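Local structure of 2-aminomuconic 6-semialdehyde dehydrogenase (Pseudomonas sp., 7BZV) at the interface of chains A and B and the interface of chains A and C. The protein catalyses the NAD+-dependent oxidation of 2-aminomuconic 6-semialdehyde in the meta-cleavage pathway of 2-aminophenol catabolism, working as a tetramer. Coordinates in Å, arbitrary orientation; residue numbers count along the deposited sequence, not the author numbering. Chains: chain A/B/C, 2-aminomuconic 6-semialdehyde dehydrogenase.

Contact 1: the interface of chains A and B. Residues chain A 426, 429-430; chain B 426, 429-430.
A:His430 NE2 and B:His430 NE2 form a hydrogen bond of 2.9 Å between two symmetry-related imidazoles. The side chains reach toward each other, tip to tip. Each ring takes the other's NE2 at its edge, in plane, and the angle at the hydrogen is 153°. The structure alone does not show which ring donates. One nitrogen would have to carry the proton and the other accept it, so the two copies are likely to differ in this one respect. In each histidine CG stands anti to the carbonyl carbon (chi1 -71°), which carries the ring out from helix 426-435 to the partner.

The leucines form an apolar layer beside this bond. A:Leu426 and B:Leu426 cross at about a right angle, and their CD1 methyls meet at 3.8 Å. A:Leu426 CD1 also lies 3.8 Å from B:His430 NE2, next to the bonded tip. The same methyl sits at the edge of the A:His430 ring, in plane. It therefore packs against both imidazoles. An alanine in place of A:His430 would probably leave B:His430 NE2 without its mate and its ring freer to turn.

The two helices start close together, with the CA atoms of A:Leu426 and B:Leu426 at 3.7 Å. This is a small two-fold patch of the tetramer. At its flank the CD2 branch of A:Leu426 touches the methyl CB of B:Ala429 at 3.8 Å.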
ATOM      1  N   LEU A 426       9.508   8.686  26.371  1.00 21.52           N
ATOM      2  CA  LEU A 426       8.695   8.412  25.188  1.00 23.25           C
ATOM      3  C   LEU A 426       8.761   9.532  24.168  1.00 25.72           C
ATOM      4  O   LEU A 426       9.163   9.326  23.013  1.00 23.67           O
ATOM      5  CB  LEU A 426       7.256   8.175  25.630  1.00 19.21           C
ATOM      6  CG  LEU A 426       6.218   8.151  24.488  1.00 25.01           C
ATOM      7  CD1 LEU A 426       6.446   6.911  23.644  1.00 22.39           C
ATOM      8  CD2 LEU A 426       4.828   8.189  25.076  1.00 29.06           C
ATOM      9  N   ALA A 429      12.306  10.318  22.645  1.00 24.80           N
ATOM     10  CA  ALA A 429      12.801   9.314  21.719  1.00 28.71           C
ATOM     11  C   ALA A 429      12.296   9.572  20.310  1.00 30.09           C
ATOM     12  O   ALA A 429      13.079   9.521  19.353  1.00 22.97           O
ATOM     13  CB  ALA A 429      12.373   7.914  22.166  1.00 25.62           C
ATOM     14  N   HIS A 430      10.968   9.771  20.165  1.00 23.19           N
ATOM     15  CA  HIS A 430      10.365   9.962  18.839  1.00 22.13           C
ATOM     16  C   HIS A 430      10.746  11.317  18.249  1.00 26.58           C
ATOM     17  O   HIS A 430      11.072  11.423  17.067  1.00 24.08           O
ATOM     18  CB  HIS A 430       8.840   9.795  18.924  1.00 22.95           C
ATOM     19  CG  HIS A 430       8.432   8.375  19.150  1.00 21.75           C
ATOM     20  ND1 HIS A 430       8.455   7.414  18.160  1.00 22.10           N
ATOM     21  CD2 HIS A 430       8.072   7.735  20.285  1.00 21.94           C
ATOM     22  CE1 HIS A 430       8.117   6.247  18.678  1.00 23.59           C
ATOM     23  NE2 HIS A 430       7.837   6.423  19.961  1.00 21.19           N
TER
ATOM     24  N   LEU B 426       9.180   5.175  27.390  1.00 21.52           N
ATOM     25  CA  LEU B 426       9.093   4.782  25.985  1.00 23.25           C
ATOM     26  C   LEU B 426       8.612   3.355  25.813  1.00 25.72           C
ATOM     27  O   LEU B 426       7.585   3.097  25.168  1.00 23.67           O
ATOM     28  CB  LEU B 426      10.462   4.968  25.343  1.00 19.21           C
ATOM     29  CG  LEU B 426      10.616   4.336  23.942  1.00 25.01           C
ATOM     30  CD1 LEU B 426       9.753   5.105  22.960  1.00 22.39           C
ATOM     31  CD2 LEU B 426      12.073   4.348  23.548  1.00 29.06           C
ATOM     32  N   ALA B 429       5.015   2.530  27.187  1.00 24.80           N
ATOM     33  CA  ALA B 429       3.927   3.095  26.407  1.00 28.71           C
ATOM     34  C   ALA B 429       3.544   2.177  25.259  1.00 30.09           C
ATOM     35  O   ALA B 429       2.352   1.925  25.041  1.00 22.97           O
ATOM     36  CB  ALA B 429       4.319   4.467  25.855  1.00 25.62           C
ATOM     37  N   HIS B 430       4.546   1.737  24.469  1.00 23.19           N
ATOM     38  CA  HIS B 430       4.279   0.901  23.291  1.00 22.13           C
ATOM     39  C   HIS B 430       3.834  -0.502  23.699  1.00 26.58           C
ATOM     40  O   HIS B 430       2.899  -1.060  23.127  1.00 24.08           O
ATOM     41  CB  HIS B 430       5.518   0.855  22.384  1.00 22.95           C
ATOM     42  CG  HIS B 430       5.761   2.153  21.682  1.00 21.75           C
ATOM     43  ND1 HIS B 430       5.018   2.579  20.601  1.00 22.10           N
ATOM     44  CD2 HIS B 430       6.616   3.160  21.971  1.00 21.94           C
ATOM     45  CE1 HIS B 430       5.415   3.790  20.250  1.00 23.59           C
ATOM     46  NE2 HIS B 430       6.416   4.149  21.041  1.00 21.19           N
TER

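Contact 2: the interface of chains A and C. Residues chain A 439-442, 453-454; chain C 479-482.
The indole of A:Trp442 meets C:Cys482 at its pyrrole corner, while A:Ile440 of its own chain covers one face. A:Ile440 CG1 stands 3.4 Å above the ring plane, offset toward the rim. C:Cys482 CB touches A:Trp442 CD1 at 3.5 Å, and the thiol SG lies slightly farther from the same carbon.

The flat amide of C:Asn480 sits among A:Ile440, A:Thr453 and A:Pro454. Its CG is anti to the backbone N (chi1 -174°), which sends the amide along the side of A:Ile440, the two side chains pointing the same way. A:Ile440 CD1 lies 3.5 Å from C:Asn480 ND2. The side chains of A:Thr453 and C:Asn480 cross at about a right angle. The threonine hydroxyl OG1 is 3.6 Å from C:Asn480 ND2, too long to count as a bond. From a second direction the carbonyl O of A:Pro454 packs against C:Asn480 CB.

Backbone bonds tie the two strands together in parallel. C:Asn480 N donates to A:Gly439 O at 2.8 Å. A:Ser441 N donates to C:Asn480 O at 2.8 Å. C:Cys482 N then donates to A:Ser441 O at 2.9 Å.

Strand 476-485 of chain C thus adds to strand 440-443 of chain A. This intersubunit sheet joins two subunits of the tetramer, the assembly that NAD+ binding requires.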
ATOM      1  N   GLY A 439      19.599   8.418   7.106  1.00 24.89           N
ATOM      2  CA  GLY A 439      18.757   7.385   6.536  1.00 27.78           C
ATOM      3  C   GLY A 439      18.148   6.461   7.566  1.00 24.84           C
ATOM      4  O   GLY A 439      17.011   6.002   7.384  1.00 25.53           O
ATOM      5  N   ILE A 440      18.867   6.181   8.654  1.00 21.24           N
ATOM      6  CA  ILE A 440      18.402   5.233   9.676  1.00 24.61           C
ATOM      7  C   ILE A 440      18.726   5.812  11.048  1.00 25.67           C
ATOM      8  O   ILE A 440      19.867   6.198  11.333  1.00 23.62           O
ATOM      9  CB  ILE A 440      18.996   3.829   9.463  1.00 26.08           C
ATOM     10  CG1 ILE A 440      18.586   2.797  10.547  1.00 23.18           C
ATOM     11  CG2 ILE A 440      20.510   3.893   9.447  1.00 34.96           C
ATOM     12  CD1 ILE A 440      17.179   2.462  10.628  1.00 31.09           C
ATOM     13  N   SER A 441      17.700   5.936  11.871  1.00 20.78           N
ATOM     14  CA  SER A 441      17.796   6.584  13.173  1.00 24.41           C
ATOM     15  C   SER A 441      17.269   5.581  14.191  1.00 22.74           C
ATOM     16  O   SER A 441      16.058   5.336  14.263  1.00 22.00           O
ATOM     17  CB  SER A 441      16.996   7.870  13.158  1.00 24.38           C
ATOM     18  OG  SER A 441      17.290   8.645  14.248  1.00 23.25           O
ATOM     19  N   TRP A 442      18.196   4.961  14.920  1.00 19.87           N
ATOM     20  CA  TRP A 442      17.882   3.906  15.876  1.00 22.31           C
ATOM     21  C   TRP A 442      17.631   4.512  17.247  1.00 19.31           C
ATOM     22  O   TRP A 442      18.300   5.463  17.649  1.00 28.17           O
ATOM     23  CB  TRP A 442      19.026   2.895  15.982  1.00 21.31           C
ATOM     24  CG  TRP A 442      19.119   1.971  14.882  1.00 21.85           C
ATOM     25  CD1 TRP A 442      18.230   1.010  14.541  1.00 22.80           C
ATOM     26  CD2 TRP A 442      20.189   1.878  13.943  1.00 23.89           C
ATOM     27  NE1 TRP A 442      18.678   0.323  13.442  1.00 25.62           N
ATOM     28  CE2 TRP A 442      19.865   0.853  13.040  1.00 25.67           C
ATOM     29  CE3 TRP A 442      21.380   2.572  13.773  1.00 26.20           C
ATOM     30  CZ2 TRP A 442      20.701   0.488  11.980  1.00 27.99           C
ATOM     31  CZ3 TRP A 442      22.206   2.212  12.702  1.00 24.13           C
ATOM     32  CH2 TRP A 442      21.856   1.204  11.827  1.00 31.25           C
ATOM     33  N   THR A 453      12.357  -2.359   5.009  1.00 26.93           N
ATOM     34  CA  THR A 453      12.249  -0.944   5.266  1.00 28.43           C
ATOM     35  C   THR A 453      13.218  -0.168   4.391  1.00 23.90           C
ATOM     36  O   THR A 453      14.246  -0.696   3.974  1.00 24.58           O
ATOM     37  CB  THR A 453      12.544  -0.656   6.741  1.00 29.94           C
ATOM     38  OG1 THR A 453      13.931  -0.897   7.024  1.00 29.29           O
ATOM     39  CG2 THR A 453      11.653  -1.558   7.676  1.00 28.98           C
ATOM     40  N   PRO A 454      12.935   1.116   4.155  1.00 24.63           N
ATOM     41  CA  PRO A 454      13.829   1.952   3.325  1.00 37.19           C
ATOM     42  C   PRO A 454      15.154   2.220   4.019  1.00 37.36           C
ATOM     43  O   PRO A 454      15.200   2.620   5.186  1.00 28.76           O
ATOM     44  CB  PRO A 454      13.035   3.253   3.129  1.00 47.04           C
ATOM     45  CG  PRO A 454      11.999   3.274   4.294  1.00 49.81           C
ATOM     46  CD  PRO A 454      11.730   1.836   4.631  1.00 43.71           C
TER
ATOM     47  N   THR C 479      13.894   9.110   6.601  1.00 25.40           N
ATOM     48  CA  THR C 479      14.638   8.625   7.759  1.00 26.13           C
ATOM     49  C   THR C 479      13.847   7.477   8.331  1.00 26.92           C
ATOM     50  O   THR C 479      12.746   7.705   8.852  1.00 22.03           O
ATOM     51  CB  THR C 479      14.762   9.694   8.830  1.00 31.69           C
ATOM     52  OG1 THR C 479      15.498  10.786   8.295  1.00 23.47           O
ATOM     53  CG2 THR C 479      15.469   9.143  10.094  1.00 33.43           C
ATOM     54  N   ASN C 480      14.400   6.264   8.272  1.00 20.47           N
ATOM     55  CA  ASN C 480      13.719   5.122   8.900  1.00 27.77           C
ATOM     56  C   ASN C 480      14.014   5.205  10.400  1.00 26.76           C
ATOM     57  O   ASN C 480      15.173   5.164  10.820  1.00 30.37           O
ATOM     58  CB  ASN C 480      14.119   3.772   8.287  1.00 25.77           C
ATOM     59  CG  ASN C 480      13.275   2.574   8.877  1.00 35.12           C
ATOM     60  OD1 ASN C 480      12.034   2.517   8.751  1.00 33.75           O
ATOM     61  ND2 ASN C 480      13.948   1.657   9.540  1.00 32.89           N
ATOM     62  N   VAL C 481      12.983   5.456  11.198  1.00 21.09           N
ATOM     63  CA  VAL C 481      13.122   5.494  12.648  1.00 20.36           C
ATOM     64  C   VAL C 481      12.897   4.068  13.140  1.00 22.21           C
ATOM     65  O   VAL C 481      11.875   3.455  12.825  1.00 21.58           O
ATOM     66  CB  VAL C 481      12.127   6.462  13.290  1.00 23.82           C
ATOM     67  CG1 VAL C 481      12.232   6.286  14.837  1.00 22.54           C
ATOM     68  CG2 VAL C 481      12.412   7.892  12.850  1.00 25.00           C
ATOM     69  N   CYS C 482      13.874   3.496  13.829  1.00 20.26           N
ATOM     70  CA  CYS C 482      13.750   2.109  14.280  1.00 20.46           C
ATOM     71  C   CYS C 482      13.873   2.048  15.796  1.00 20.29           C
ATOM     72  O   CYS C 482      14.974   2.194  16.342  1.00 20.74           O
ATOM     73  CB  CYS C 482      14.809   1.235  13.623  1.00 24.61           C
ATOM     74  SG  CYS C 482      14.878  -0.448  14.121  1.00 25.88           S
TER

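Contact 3: the interface of chains A and C. Residues chain A 246-249; chain C 240, 252, 254, 459-460, 462-463.
A:Val247 reaches C:Leu254 and C:Leu460 with different branches, set by chi1 of -81°. CG1 stands anti to its own carbonyl carbon and points at C:Leu254. CG2 takes the place between the backbone N and the carbonyl carbon, and faces C:Leu460. The backbone of A:Val247 has positive phi (34°), unusual for a beta-branched residue, in the loop between helix 233-244 and strand 250-253.

The valine plugs into an apolar seat on chain C. A:Val247 CG1 and C:Leu254 CD1 meet tip to tip at 3.7 Å. The ring of C:Phe252 comes beside the same methyl, with C:Phe252 CD2 at 4.1 Å. A:Val247 CG2 rests on C:Leu460 CA at 3.7 Å, in the 3-10 helix 459-461. From the other flank, C:Ile463 CD1 lies 3.9 Å from A:Val247 CB. The still closer approach of C:Ile463 CG1 to the valine carbonyl is doubtful.

The neighbours widen the contact. C:Leu460 CD2 touches A:Gly246 CA at 3.8 Å. This part of the subunit interface rests on shape and apolar packing. C:Met240 comes from helix 233-244 with its chain extended, and its methyl CE ends 3.4 Å from the carbonyl O of A:Lys248.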
ATOM      1  N   GLY A 246      25.535   7.808 -20.102  1.00 51.33           N
ATOM      2  CA  GLY A 246      24.312   7.174 -20.565  1.00 40.85           C
ATOM      3  C   GLY A 246      23.123   7.352 -19.639  1.00 40.18           C
ATOM      4  O   GLY A 246      22.168   6.573 -19.697  1.00 37.15           O
ATOM      5  N   VAL A 247      23.179   8.393 -18.805  1.00 46.73           N
ATOM      6  CA  VAL A 247      22.253   8.641 -17.710  1.00 43.25           C
ATOM      7  C   VAL A 247      21.747   7.369 -17.031  1.00 42.59           C
ATOM      8  O   VAL A 247      20.538   7.189 -16.840  1.00 41.81           O
ATOM      9  CB  VAL A 247      21.083   9.538 -18.162  1.00 45.95           C
ATOM     10  CG1 VAL A 247      21.512  11.001 -18.169  1.00 62.91           C
ATOM     11  CG2 VAL A 247      20.558   9.141 -19.550  1.00 51.54           C
ATOM     12  N   LYS A 248      22.680   6.497 -16.656  1.00 34.64           N
ATOM     13  CA  LYS A 248      22.422   5.257 -15.947  1.00 34.86           C
ATOM     14  C   LYS A 248      21.906   5.496 -14.531  1.00 33.14           C
ATOM     15  O   LYS A 248      22.460   6.320 -13.796  1.00 40.15           O
ATOM     16  CB  LYS A 248      23.683   4.397 -15.882  1.00 36.50           C
ATOM     17  CG  LYS A 248      24.366   4.177 -17.238  1.00 42.41           C
ATOM     18  CD  LYS A 248      23.422   3.597 -18.258  1.00 39.62           C
ATOM     19  CE  LYS A 248      24.197   3.146 -19.505  1.00 48.65           C
ATOM     20  NZ  LYS A 248      23.374   2.319 -20.386  1.00 49.26           N
ATOM     21  N   PRO A 249      20.878   4.754 -14.114  1.00 41.64           N
ATOM     22  CA  PRO A 249      20.455   4.792 -12.701  1.00 42.01           C
ATOM     23  C   PRO A 249      21.593   4.405 -11.779  1.00 34.64           C
ATOM     24  O   PRO A 249      22.324   3.453 -12.059  1.00 33.72           O
ATOM     25  CB  PRO A 249      19.336   3.743 -12.625  1.00 36.39           C
ATOM     26  CG  PRO A 249      18.895   3.508 -14.025  1.00 47.72           C
ATOM     27  CD  PRO A 249      20.068   3.835 -14.934  1.00 41.39           C
TER
ATOM     28  N   MET C 240      24.192  15.696 -14.511  1.00 42.06           N
ATOM     29  CA  MET C 240      24.520  14.588 -13.618  1.00 54.63           C
ATOM     30  C   MET C 240      25.987  14.630 -13.212  1.00 57.77           C
ATOM     31  O   MET C 240      26.324  14.318 -12.064  1.00 41.19           O
ATOM     32  CB  MET C 240      24.192  13.256 -14.285  1.00 43.12           C
ATOM     33  CG  MET C 240      24.219  12.033 -13.354  1.00 48.15           C
ATOM     34  SD  MET C 240      23.524  10.597 -14.219  1.00 36.86           S
ATOM     35  CE  MET C 240      23.817   9.292 -13.015  1.00 39.79           C
ATOM     36  N   PHE C 252      15.321  12.912 -13.785  1.00 35.52           N
ATOM     37  CA  PHE C 252      15.458  13.355 -15.175  1.00 34.26           C
ATOM     38  C   PHE C 252      14.321  12.806 -16.034  1.00 37.97           C
ATOM     39  O   PHE C 252      13.959  11.636 -15.901  1.00 31.07           O
ATOM     40  CB  PHE C 252      16.749  12.852 -15.811  1.00 43.02           C
ATOM     41  CG  PHE C 252      18.016  13.465 -15.260  1.00 40.02           C
ATOM     42  CD1 PHE C 252      18.023  14.738 -14.720  1.00 45.85           C
ATOM     43  CD2 PHE C 252      19.200  12.756 -15.319  1.00 39.10           C
ATOM     44  CE1 PHE C 252      19.212  15.304 -14.252  1.00 49.53           C
ATOM     45  CE2 PHE C 252      20.379  13.302 -14.849  1.00 52.81           C
ATOM     46  CZ  PHE C 252      20.386  14.582 -14.320  1.00 50.40           C
ATOM     47  N   LEU C 254      13.978  12.972 -20.258  1.00 29.53           N
ATOM     48  CA  LEU C 254      14.966  13.400 -21.251  1.00 34.20           C
ATOM     49  C   LEU C 254      14.554  13.114 -22.704  1.00 42.83           C
ATOM     50  O   LEU C 254      15.383  12.706 -23.529  1.00 42.98           O
ATOM     51  CB  LEU C 254      16.324  12.741 -20.973  1.00 30.08           C
ATOM     52  CG  LEU C 254      16.858  12.908 -19.542  1.00 41.88           C
ATOM     53  CD1 LEU C 254      18.137  12.121 -19.259  1.00 45.80           C
ATOM     54  CD2 LEU C 254      17.054  14.410 -19.294  1.00 41.22           C
ATOM     55  N   GLY C 459      16.404   4.116 -20.205  1.00 40.27           N
ATOM     56  CA  GLY C 459      17.589   4.339 -21.033  1.00 36.31           C
ATOM     57  C   GLY C 459      17.986   5.800 -21.036  1.00 37.04           C
ATOM     58  O   GLY C 459      18.000   6.468 -19.992  1.00 29.62           O
ATOM     59  N   LEU C 460      18.286   6.324 -22.234  1.00 36.54           N
ATOM     60  CA  LEU C 460      18.635   7.734 -22.381  1.00 41.02           C
ATOM     61  C   LEU C 460      17.465   8.664 -22.074  1.00 49.79           C
ATOM     62  O   LEU C 460      17.688   9.870 -21.947  1.00 33.32           O
ATOM     63  CB  LEU C 460      19.156   8.018 -23.800  1.00 37.82           C
ATOM     64  CG  LEU C 460      20.462   7.315 -24.160  1.00 42.33           C
ATOM     65  CD1 LEU C 460      20.888   7.559 -25.625  1.00 45.05           C
ATOM     66  CD2 LEU C 460      21.586   7.725 -23.179  1.00 33.74           C
ATOM     67  N   GLY C 462      15.671   8.974 -19.308  1.00 30.55           N
ATOM     68  CA  GLY C 462      15.518   9.510 -17.976  1.00 43.71           C
ATOM     69  C   GLY C 462      16.232   8.677 -16.934  1.00 41.83           C
ATOM     70  O   GLY C 462      17.005   7.764 -17.230  1.00 32.84           O
ATOM     71  N   ILE C 463      15.985   9.081 -15.701  1.00 31.90           N
ATOM     72  CA  ILE C 463      16.412   8.407 -14.491  1.00 43.87           C
ATOM     73  C   ILE C 463      15.298   8.646 -13.486  1.00 35.33           C
ATOM     74  O   ILE C 463      14.907   9.800 -13.248  1.00 31.90           O
ATOM     75  CB  ILE C 463      17.746   8.948 -13.931  1.00 55.70           C
ATOM     76  CG1 ILE C 463      18.926   8.655 -14.865  1.00 57.41           C
ATOM     77  CG2 ILE C 463      18.009   8.335 -12.553  1.00 63.88           C
ATOM     78  CD1 ILE C 463      20.283   9.169 -14.321  1.00 58.95           C
TER

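Contact 1 joins chains A and B, while contacts 2 and 3 both belong to the A–C interface. Measured between the centres of their C-alpha atoms, contacts 1 and 2 are about 16 Å apart, contacts 2 and 3 about 28 Å, and contacts 1 and 3 about 43 Å. In chain A, helix 426-435 of contact 1 is followed closely by strand 440-443 of contact 2. One short stretch of sequence therefore faces two partners. Contact 3 pins the same pair as contact 2 at a second, distant place. Together they could couple both kinds of interface within the tetramer needed for NAD+ binding.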